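Local coordinates for Mgp-operon protein 3 (Mycoplasma pneumoniae, PDB 6RJ1) that is a membrane-anchored surface protein that serves in cell adhesion and probably binds host-cell sugars through its extracellular domain, at residues Gln535-Ala541 with Ala553-Ala559; Asp691-Tyr696 with Ala729-Val735; Lys783-Pro788 with Val854-Ser860. One frame throughout, in Å; residues are numbered along the deposited sequence.

Interaction 1: residues Gln535-Ala541 with Ala553-Ala559; sequences QPAYLIA and AAFKAGA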
loop_
_atom_site.group_PDB
_atom_site.type_symbol
_atom_site.label_atom_id
_atom_site.label_comp_id
_atom_site.label_asym_id
_atom_site.label_seq_id
_atom_site.Cartn_x
_atom_site.Cartn_y
_atom_site.Cartn_z
ATOM N N GLN A 535 -12.406 -1.715 5.818
ATOM C CA GLN A 535 -10.962 -1.527 5.702
ATOM C C GLN A 535 -10.616 -0.040 5.469
ATOM O O GLN A 535 -11.118 0.566 4.523
ATOM C CB GLN A 535 -10.350 -2.489 4.648
ATOM C CG GLN A 535 -8.842 -2.344 4.385
ATOM C CD GLN A 535 -7.943 -2.539 5.569
ATOM O OE1 GLN A 535 -8.189 -3.372 6.453
ATOM N NE2 GLN A 535 -6.856 -1.788 5.597
ATOM N N PRO A 536 -9.829 0.568 6.388
ATOM C CA PRO A 536 -9.559 2.007 6.290
ATOM C C PRO A 536 -8.382 2.458 5.425
ATOM O O PRO A 536 -8.362 3.610 5.019
ATOM C CB PRO A 536 -9.278 2.373 7.743
ATOM C CG PRO A 536 -8.535 1.181 8.246
ATOM C CD PRO A 536 -9.234 0.005 7.619
ATOM N N ALA A 537 -7.357 1.623 5.250
ATOM C CA ALA A 537 -6.150 2.055 4.562
ATOM C C ALA A 537 -5.620 1.100 3.518
ATOM O O ALA A 537 -5.807 -0.118 3.607
ATOM C CB ALA A 537 -5.066 2.369 5.580
ATOM N N TYR A 538 -4.937 1.688 2.520
ATOM C CA TYR A 538 -4.315 0.976 1.414
ATOM C C TYR A 538 -2.982 1.604 1.028
ATOM O O TYR A 538 -2.794 2.811 1.191
ATOM C CB TYR A 538 -5.272 0.937 0.197
ATOM C CG TYR A 538 -6.542 0.147 0.452
ATOM C CD1 TYR A 538 -6.562 -1.238 0.319
ATOM C CD2 TYR A 538 -7.707 0.780 0.887
ATOM C CE1 TYR A 538 -7.711 -1.974 0.606
ATOM C CE2 TYR A 538 -8.858 0.055 1.181
ATOM C CZ TYR A 538 -8.860 -1.320 1.027
ATOM O OH TYR A 538 -10.005 -2.024 1.315
ATOM N N LEU A 539 -2.051 0.766 0.514
ATOM C CA LEU A 539 -0.736 1.154 -0.048
ATOM C C LEU A 539 -0.878 0.966 -1.569
ATOM O O LEU A 539 -0.668 -0.122 -2.104
ATOM C CB LEU A 539 0.402 0.320 0.556
ATOM C CG LEU A 539 0.615 0.526 2.056
ATOM C CD1 LEU A 539 0.571 -0.784 2.796
ATOM C CD2 LEU A 539 1.896 1.295 2.335
ATOM N N ILE A 540 -1.375 2.025 -2.224
ATOM C CA ILE A 540 -1.781 2.102 -3.632
ATOM C C ILE A 540 -0.631 1.883 -4.607
ATOM O O ILE A 540 0.242 2.739 -4.720
ATOM C CB ILE A 540 -2.547 3.447 -3.905
ATOM C CG1 ILE A 540 -3.672 3.705 -2.860
ATOM C CG2 ILE A 540 -3.064 3.568 -5.351
ATOM C CD1 ILE A 540 -4.945 2.832 -2.941
ATOM N N ALA A 541 -0.682 0.773 -5.367
ATOM C CA ALA A 541 0.306 0.454 -6.403
ATOM C C ALA A 541 0.099 1.333 -7.651
ATOM O O ALA A 541 1.035 1.535 -8.428
ATOM C CB ALA A 541 0.216 -1.012 -6.778
ATOM N N ALA A 553 -4.948 -1.142 -8.191
ATOM C CA ALA A 553 -4.304 -2.192 -7.408
ATOM C C ALA A 553 -3.606 -1.538 -6.243
ATOM O O ALA A 553 -3.049 -0.438 -6.370
ATOM C CB ALA A 553 -3.309 -2.977 -8.246
ATOM N N ALA A 554 -3.678 -2.197 -5.089
ATOM C CA ALA A 554 -3.104 -1.709 -3.845
ATOM C C ALA A 554 -2.868 -2.870 -2.897
ATOM O O ALA A 554 -3.478 -3.930 -3.042
ATOM C CB ALA A 554 -4.073 -0.720 -3.197
ATOM N N PHE A 555 -1.999 -2.665 -1.913
ATOM C CA PHE A 555 -1.815 -3.649 -0.861
ATOM C C PHE A 555 -2.681 -3.160 0.279
ATOM O O PHE A 555 -2.743 -1.953 0.530
ATOM C CB PHE A 555 -0.358 -3.741 -0.404
ATOM C CG PHE A 555 0.399 -4.843 -1.084
ATOM C CD1 PHE A 555 0.242 -6.169 -0.680
ATOM C CD2 PHE A 555 1.268 -4.566 -2.133
ATOM C CE1 PHE A 555 0.930 -7.196 -1.329
ATOM C CE2 PHE A 555 1.959 -5.592 -2.775
ATOM C CZ PHE A 555 1.780 -6.900 -2.372
ATOM N N LYS A 556 -3.383 -4.078 0.934
ATOM C CA LYS A 556 -4.207 -3.749 2.085
ATOM C C LYS A 556 -3.224 -3.446 3.211
ATOM O O LYS A 556 -2.354 -4.272 3.508
ATOM C CB LYS A 556 -5.099 -4.952 2.445
ATOM C CG LYS A 556 -5.950 -4.770 3.696
ATOM C CD LYS A 556 -6.265 -6.114 4.371
ATOM C CE LYS A 556 -5.317 -6.432 5.511
ATOM N NZ LYS A 556 -5.666 -5.679 6.752
ATOM N N ALA A 557 -3.314 -2.245 3.792
ATOM C CA ALA A 557 -2.459 -1.870 4.919
ATOM C C ALA A 557 -3.014 -2.589 6.169
ATOM O O ALA A 557 -4.226 -2.827 6.247
ATOM C CB ALA A 557 -2.487 -0.367 5.115
ATOM N N GLY A 558 -2.135 -2.967 7.095
ATOM C CA GLY A 558 -2.540 -3.645 8.320
ATOM C C GLY A 558 -3.415 -2.762 9.186
ATOM O O GLY A 558 -3.005 -1.665 9.544
ATOM N N ALA A 559 -4.653 -3.190 9.463
ATOM C CA ALA A 559 -5.578 -2.425 10.297
ATOM C C ALA A 559 -6.210 -3.350 11.336
ATOM O O ALA A 559 -6.993 -4.255 11.010
ATOM C CB ALA A 559 -6.633 -1.746 9.447
#
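Leu539 and Phe555 face each other as an antiparallel hydrogen-bonded pair. Leu539 N reaches Phe555 O at 2.8 Å, and Phe555 N returns to Leu539 O at 2.9 Å. Tyr538 with Lys556 and Ile540 with Ala554 flank this pair as non-hydrogen-bonded pairs.

The strands come closest at Ile540 and Ala554, 4.0 Å from CA to CA. Ile540 CG1 stands anti to the carbonyl carbon (chi1 -49°), which turns CD1 back over Ala554 CB, 3.7 Å away. Tyr538 CB meets the same methyl. The Leu539 and Phe555 side chains lie on the other face, where Leu539 CD1 rests 3.9 Å from Ala557 CB. The Phe555 ring extends off the partner strand toward Leu694.

Toward Gln535 and Ala559 the chains spread, and their CA atoms are 7.1 Å apart. One backbone bond, from Ala557 N to Ala537 O, persists here, and side-chain bonds supplement it. The Gln535 chain is bent at chi2, which brings NE2 back to Ala537 O, 2.8 Å away and on a lone pair in the carbonyl plane. Ala557 N approaches the same oxygen from above that plane. Gln535 NE2 makes a weak second bond to Ala557 O. The Lys556 chain crosses Gln535 at about a right angle; its NZ bonds only weakly to Gln535 OE1 and is held by Asn660. This looser end is still buried, with Val509 and Trp500 against it.

Segments 538-541 and 553-556 run at 153° to each other in a beta hairpin, consistent with the first two strands of a blade in a beta-propeller domain.

Interaction 2: residues Asp691-Tyr696 with Ala729-Val735; sequences DQLLVY and ASHYLPV
The Tyr696 ring lies against Ala729. Its CG sits between the backbone N and the carbonyl carbon (chi1 61°), which swings the ring across to the neighbouring strand. Ala729 O lies over one ring face, and Ala729 CB is 3.6 Å from Tyr696 CZ. His731 CB comes up at the ring edge. Tyr696 OH is hydrogen-bonded to Ser833 OG. The backbones of Tyr696 and Ala729 form a hydrogen-bonded pair.

Leu694 and His731 form the next such pair. Leu694 N to His731 O is 2.8 Å, and His731 N to Leu694 O is 2.7 Å. The His731 imidazole extends off the contact and stacks on Phe834. The Leu694 and Leu733 side chains run abreast, with Leu694 CB 4.1 Å from Leu733 CD2.

The strands 693-699 and 723-732 are antiparallel neighbours. They continue the up-and-down sheet begun by strands 538-546 and 549-563, an order consistent with one four-stranded propeller blade.

Past Leu693 the ladder changes. Gln692 has a left-handed backbone conformation, and its O accepts Leu733 N at 2.7 Å. Gln692 CB lies 3.7 Å from Pro734 CA. The rest of the side chain passes at a slant across Val735, with Gln692 NE2 3.7 Å from Val735 CG2. Ala672 O takes the amide N-H, and Asn777 N bonds to OE1. With CG anti to the backbone N (chi1 172°), the Tyr732 ring reaches back beside Asp691, whose O lies at its edge in the ring plane. Pro734 CD sits over the centre of one face of this ring. Asp671 O accepts the Tyr732 hydroxyl.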
loop_
_atom_site.group_PDB
_atom_site.type_symbol
_atom_site.label_atom_id
_atom_site.label_comp_id
_atom_site.label_asym_id
_atom_site.label_seq_id
_atom_site.Cartn_x
_atom_site.Cartn_y
_atom_site.Cartn_z
ATOM N N ASP A 691 -2.756 -11.006 5.876
ATOM C CA ASP A 691 -1.383 -10.551 5.665
ATOM C C ASP A 691 -0.933 -10.657 4.216
ATOM O O ASP A 691 -1.247 -11.642 3.550
ATOM C CB ASP A 691 -0.418 -11.284 6.611
ATOM C CG ASP A 691 -0.699 -10.994 8.082
ATOM O OD1 ASP A 691 -0.204 -9.966 8.590
ATOM O OD2 ASP A 691 -1.425 -11.791 8.720
ATOM N N GLN A 692 -0.200 -9.620 3.730
ATOM C CA GLN A 692 0.365 -9.498 2.374
ATOM C C GLN A 692 -0.739 -9.629 1.316
ATOM O O GLN A 692 -0.586 -10.344 0.319
ATOM C CB GLN A 692 1.518 -10.502 2.138
ATOM C CG GLN A 692 2.557 -10.575 3.246
ATOM C CD GLN A 692 3.717 -9.633 3.082
ATOM O OE1 GLN A 692 3.569 -8.449 2.804
ATOM N NE2 GLN A 692 4.917 -10.144 3.281
ATOM N N LEU A 693 -1.858 -8.931 1.548
ATOM C CA LEU A 693 -3.026 -8.977 0.681
ATOM C C LEU A 693 -3.069 -7.892 -0.385
ATOM O O LEU A 693 -3.184 -6.700 -0.068
ATOM C CB LEU A 693 -4.310 -8.954 1.525
ATOM C CG LEU A 693 -5.175 -10.214 1.545
ATOM C CD1 LEU A 693 -4.399 -11.446 2.021
ATOM C CD2 LEU A 693 -6.384 -9.992 2.421
ATOM N N LEU A 694 -3.004 -8.315 -1.663
ATOM C CA LEU A 694 -3.145 -7.404 -2.781
ATOM C C LEU A 694 -4.628 -7.322 -3.132
ATOM O O LEU A 694 -5.301 -8.335 -3.260
ATOM C CB LEU A 694 -2.305 -7.810 -4.003
ATOM C CG LEU A 694 -2.240 -6.736 -5.122
ATOM C CD1 LEU A 694 -1.094 -5.745 -4.891
ATOM C CD2 LEU A 694 -2.147 -7.369 -6.487
ATOM N N VAL A 695 -5.119 -6.103 -3.237
ATOM C CA VAL A 695 -6.486 -5.736 -3.571
ATOM C C VAL A 695 -6.412 -5.086 -4.961
ATOM O O VAL A 695 -5.554 -4.235 -5.208
ATOM C CB VAL A 695 -7.030 -4.773 -2.474
ATOM C CG1 VAL A 695 -8.317 -4.092 -2.898
ATOM C CG2 VAL A 695 -7.231 -5.508 -1.152
ATOM N N TYR A 696 -7.265 -5.531 -5.880
ATOM C CA TYR A 696 -7.298 -5.022 -7.257
ATOM C C TYR A 696 -8.727 -5.036 -7.780
ATOM O O TYR A 696 -9.581 -5.721 -7.213
ATOM C CB TYR A 696 -6.368 -5.848 -8.176
ATOM C CG TYR A 696 -6.745 -7.313 -8.289
ATOM C CD1 TYR A 696 -6.311 -8.243 -7.344
ATOM C CD2 TYR A 696 -7.531 -7.773 -9.343
ATOM C CE1 TYR A 696 -6.673 -9.585 -7.428
ATOM C CE2 TYR A 696 -7.889 -9.116 -9.444
ATOM C CZ TYR A 696 -7.466 -10.017 -8.478
ATOM O OH TYR A 696 -7.824 -11.344 -8.559
ATOM N N ALA A 729 -11.254 -7.795 -6.194
ATOM C CA ALA A 729 -10.822 -9.041 -5.571
ATOM C C ALA A 729 -9.559 -8.820 -4.747
ATOM O O ALA A 729 -8.884 -7.788 -4.874
ATOM C CB ALA A 729 -10.581 -10.107 -6.624
ATOM N N SER A 730 -9.261 -9.789 -3.880
ATOM C CA SER A 730 -8.078 -9.776 -3.043
ATOM C C SER A 730 -7.316 -11.058 -3.253
ATOM O O SER A 730 -7.910 -12.109 -3.531
ATOM C CB SER A 730 -8.434 -9.580 -1.574
ATOM O OG SER A 730 -8.934 -10.763 -0.973
ATOM N N HIS A 731 -5.998 -10.972 -3.136
ATOM C CA HIS A 731 -5.133 -12.116 -3.325
ATOM C C HIS A 731 -3.943 -12.053 -2.391
ATOM O O HIS A 731 -3.345 -10.995 -2.195
ATOM C CB HIS A 731 -4.661 -12.192 -4.784
ATOM C CG HIS A 731 -4.399 -13.588 -5.241
ATOM N ND1 HIS A 731 -5.286 -14.251 -6.073
ATOM C CD2 HIS A 731 -3.375 -14.422 -4.936
ATOM C CE1 HIS A 731 -4.771 -15.458 -6.251
ATOM N NE2 HIS A 731 -3.618 -15.604 -5.594
ATOM N N TYR A 732 -3.589 -13.206 -1.841
ATOM C CA TYR A 732 -2.446 -13.356 -0.962
ATOM C C TYR A 732 -1.187 -13.326 -1.818
ATOM O O TYR A 732 -1.012 -14.148 -2.724
ATOM C CB TYR A 732 -2.586 -14.652 -0.151
ATOM C CG TYR A 732 -1.382 -15.056 0.667
ATOM C CD1 TYR A 732 -0.888 -14.231 1.676
ATOM C CD2 TYR A 732 -0.790 -16.305 0.498
ATOM C CE1 TYR A 732 0.198 -14.624 2.463
ATOM C CE2 TYR A 732 0.282 -16.709 1.282
ATOM C CZ TYR A 732 0.769 -15.872 2.266
ATOM O OH TYR A 732 1.817 -16.312 3.029
ATOM N N LEU A 733 -0.348 -12.325 -1.564
ATOM C CA LEU A 733 0.881 -12.104 -2.310
ATOM C C LEU A 733 2.057 -11.857 -1.340
ATOM O O LEU A 733 2.399 -10.708 -1.062
ATOM C CB LEU A 733 0.653 -10.924 -3.284
ATOM C CG LEU A 733 1.668 -10.679 -4.383
ATOM C CD1 LEU A 733 1.866 -11.909 -5.244
ATOM C CD2 LEU A 733 1.231 -9.513 -5.244
ATOM N N PRO A 734 2.658 -12.936 -0.791
ATOM C CA PRO A 734 3.767 -12.755 0.156
ATOM C C PRO A 734 5.085 -12.385 -0.514
ATOM O O PRO A 734 5.204 -12.564 -1.720
ATOM C CB PRO A 734 3.863 -14.131 0.821
ATOM C CG PRO A 734 3.425 -15.070 -0.225
ATOM C CD PRO A 734 2.352 -14.369 -0.988
ATOM N N VAL A 735 6.091 -11.913 0.263
ATOM C CA VAL A 735 7.434 -11.640 -0.278
ATOM C C VAL A 735 8.116 -12.975 -0.608
ATOM O O VAL A 735 7.839 -13.970 0.076
ATOM C CB VAL A 735 8.367 -10.808 0.642
ATOM C CG1 VAL A 735 8.145 -9.323 0.462
ATOM C CG2 VAL A 735 8.286 -11.223 2.105
#

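Interaction 3: residues Lys783-Pro788 with Val854-Ser860; sequences KAGVDP and VTYIAES
Two partners grip Tyr856 OH: it donates to Val786 O at 2.7 Å and is hydrogen-bonded to Arg895 NH1. The hydroxyl lies well above the Val786 carbonyl plane, 74° out of it, rather than on a lone pair. Arg895 also reaches Gly785 O through a weak bond, so one guanidinium group ties the phenol to the strand it touches.

The phenol gets there because Tyr856 CG stands anti to the backbone N (chi1 -179°). This sends the ring across the gap between the strands. Gly785 CA lies over the centre of one ring face, 3.5 Å from the centroid and close to the ring normal, in a CH-pi contact. Gly785 carries no side chain, so the ring can settle directly on its backbone. Trp863 meets the Tyr856 ring at a steep tilt.

Beside the ring, Lys783 uses its aliphatic chain. Lys783 CG packs 3.6 Å from Val854 CG1, and the two side chains pass in antiparallel sense. A bend at chi2 turns the lysine along the second segment, where Lys783 CD lies 4.1 Å from Tyr856 CB. At the far end, exposed Pro788 rests its ring on the turn 858-860, with CB nearest Ala858 O.

No backbone hydrogen bond joins the two segments. The short runs 783-786 and 854-857 are almost parallel, at 3°, with axes 7.5 Å apart, and they belong to different antiparallel sheets. Strand 779-786 pairs with 799-805, and strand 851-857 with 862-868. Parallel first strands of two separate up-and-down sheets, joined by side chains, are consistent with adjacent blades of a beta-propeller.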
loop_
_atom_site.group_PDB
_atom_site.type_symbol
_atom_site.label_atom_id
_atom_site.label_comp_id
_atom_site.label_asym_id
_atom_site.label_seq_id
_atom_site.Cartn_x
_atom_site.Cartn_y
_atom_site.Cartn_z
ATOM N N LYS A 783 -0.184 -0.237 -14.637
ATOM C CA LYS A 783 -0.432 0.267 -15.978
ATOM C C LYS A 783 -1.296 -0.709 -16.739
ATOM O O LYS A 783 -0.977 -1.898 -16.824
ATOM C CB LYS A 783 0.879 0.495 -16.741
ATOM C CG LYS A 783 1.066 1.913 -17.243
ATOM C CD LYS A 783 0.266 2.257 -18.481
ATOM C CE LYS A 783 0.707 3.584 -19.057
ATOM N NZ LYS A 783 0.521 4.728 -18.102
ATOM N N ALA A 784 -2.390 -0.203 -17.296
ATOM C CA ALA A 784 -3.312 -0.986 -18.109
ATOM C C ALA A 784 -2.852 -0.962 -19.556
ATOM O O ALA A 784 -2.081 -0.085 -19.950
ATOM C CB ALA A 784 -4.710 -0.404 -18.005
ATOM N N GLY A 785 -3.334 -1.918 -20.335
ATOM C CA GLY A 785 -3.013 -2.016 -21.749
ATOM C C GLY A 785 -3.942 -2.902 -22.546
ATOM O O GLY A 785 -4.228 -4.022 -22.125
ATOM N N VAL A 786 -4.404 -2.409 -23.713
ATOM C CA VAL A 786 -5.277 -3.159 -24.636
ATOM C C VAL A 786 -4.384 -4.011 -25.538
ATOM O O VAL A 786 -3.531 -3.470 -26.245
ATOM C CB VAL A 786 -6.237 -2.255 -25.467
ATOM C CG1 VAL A 786 -7.127 -3.086 -26.392
ATOM C CG2 VAL A 786 -7.089 -1.375 -24.566
ATOM N N ASP A 787 -4.577 -5.339 -25.497
ATOM C CA ASP A 787 -3.827 -6.311 -26.291
ATOM C C ASP A 787 -3.988 -6.012 -27.797
ATOM O O ASP A 787 -5.124 -5.909 -28.272
ATOM C CB ASP A 787 -4.271 -7.746 -25.933
ATOM C CG ASP A 787 -3.586 -8.876 -26.690
ATOM O OD1 ASP A 787 -2.333 -8.865 -26.779
ATOM O OD2 ASP A 787 -4.304 -9.787 -27.171
ATOM N N PRO A 788 -2.874 -5.790 -28.540
ATOM C CA PRO A 788 -3.002 -5.469 -29.977
ATOM C C PRO A 788 -3.440 -6.646 -30.848
ATOM O O PRO A 788 -3.989 -6.429 -31.925
ATOM C CB PRO A 788 -1.602 -4.984 -30.359
ATOM C CG PRO A 788 -0.695 -5.639 -29.385
ATOM C CD PRO A 788 -1.459 -5.841 -28.116
ATOM N N VAL A 854 6.248 4.560 -16.246
ATOM C CA VAL A 854 5.652 3.353 -16.816
ATOM C C VAL A 854 4.970 3.763 -18.113
ATOM O O VAL A 854 4.209 4.734 -18.120
ATOM C CB VAL A 854 4.686 2.550 -15.912
ATOM C CG1 VAL A 854 4.501 1.144 -16.463
ATOM C CG2 VAL A 854 5.174 2.488 -14.473
ATOM N N THR A 855 5.244 3.026 -19.200
ATOM C CA THR A 855 4.685 3.289 -20.523
ATOM C C THR A 855 4.189 1.996 -21.135
ATOM O O THR A 855 4.826 0.962 -20.967
ATOM C CB THR A 855 5.762 3.914 -21.434
ATOM O OG1 THR A 855 6.378 5.010 -20.763
ATOM C CG2 THR A 855 5.209 4.382 -22.764
ATOM N N TYR A 856 3.068 2.064 -21.867
ATOM C CA TYR A 856 2.524 0.936 -22.608
ATOM C C TYR A 856 2.552 1.314 -24.079
ATOM O O TYR A 856 2.094 2.403 -24.434
ATOM C CB TYR A 856 1.105 0.584 -22.146
ATOM C CG TYR A 856 0.498 -0.598 -22.873
ATOM C CD1 TYR A 856 0.844 -1.903 -22.535
ATOM C CD2 TYR A 856 -0.446 -0.416 -23.880
ATOM C CE1 TYR A 856 0.272 -3.000 -23.185
ATOM C CE2 TYR A 856 -1.012 -1.503 -24.551
ATOM C CZ TYR A 856 -0.658 -2.795 -24.190
ATOM O OH TYR A 856 -1.240 -3.872 -24.816
ATOM N N ILE A 857 3.120 0.440 -24.929
ATOM C CA ILE A 857 3.193 0.664 -26.374
ATOM C C ILE A 857 2.122 -0.183 -27.043
ATOM O O ILE A 857 2.259 -1.401 -27.119
ATOM C CB ILE A 857 4.622 0.434 -26.933
ATOM C CG1 ILE A 857 5.680 1.345 -26.224
ATOM C CG2 ILE A 857 4.666 0.572 -28.463
ATOM C CD1 ILE A 857 5.498 2.932 -26.284
ATOM N N ALA A 858 1.030 0.475 -27.469
ATOM C CA ALA A 858 -0.173 -0.103 -28.084
ATOM C C ALA A 858 0.091 -1.131 -29.186
ATOM O O ALA A 858 -0.465 -2.226 -29.139
ATOM C CB ALA A 858 -1.052 1.013 -28.628
ATOM N N GLU A 859 0.936 -0.774 -30.162
ATOM C CA GLU A 859 1.287 -1.580 -31.338
ATOM C C GLU A 859 2.035 -2.877 -31.011
ATOM O O GLU A 859 1.846 -3.874 -31.714
ATOM C CB GLU A 859 2.051 -0.756 -32.404
ATOM C CG GLU A 859 2.965 0.366 -31.901
ATOM C CD GLU A 859 2.333 1.733 -31.705
ATOM O OE1 GLU A 859 3.007 2.744 -32.011
ATOM O OE2 GLU A 859 1.179 1.800 -31.223
ATOM N N SER A 860 2.900 -2.852 -29.978
ATOM C CA SER A 860 3.692 -4.013 -29.568
ATOM C C SER A 860 3.098 -4.773 -28.379
ATOM O O SER A 860 3.431 -5.944 -28.176
ATOM C CB SER A 860 5.148 -3.624 -29.305
ATOM O OG SER A 860 5.314 -2.726 -28.222
#

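Interactions 1 and 2 are buried and belong to one sheet. Strand 549-563 of interaction 1 lies beside strand 693-699 of interaction 2, and the two contacts touch through probable hydrogen bonds from Val695 N to Ala554 O and from Lys556 N to Leu693 O. Both rest mainly on backbone ladders, but the first has many alanines, with Leu539 and a Gln535-Lys556 polar end, while larger aromatic and leucine side chains fill the second. Interaction 3 is a surface contact. Its centre is about 26 Å from that of interaction 1 and 24 Å from that of interaction 2. It joins two other sheets through side chains, with a single hydrogen bond and no shared ladder.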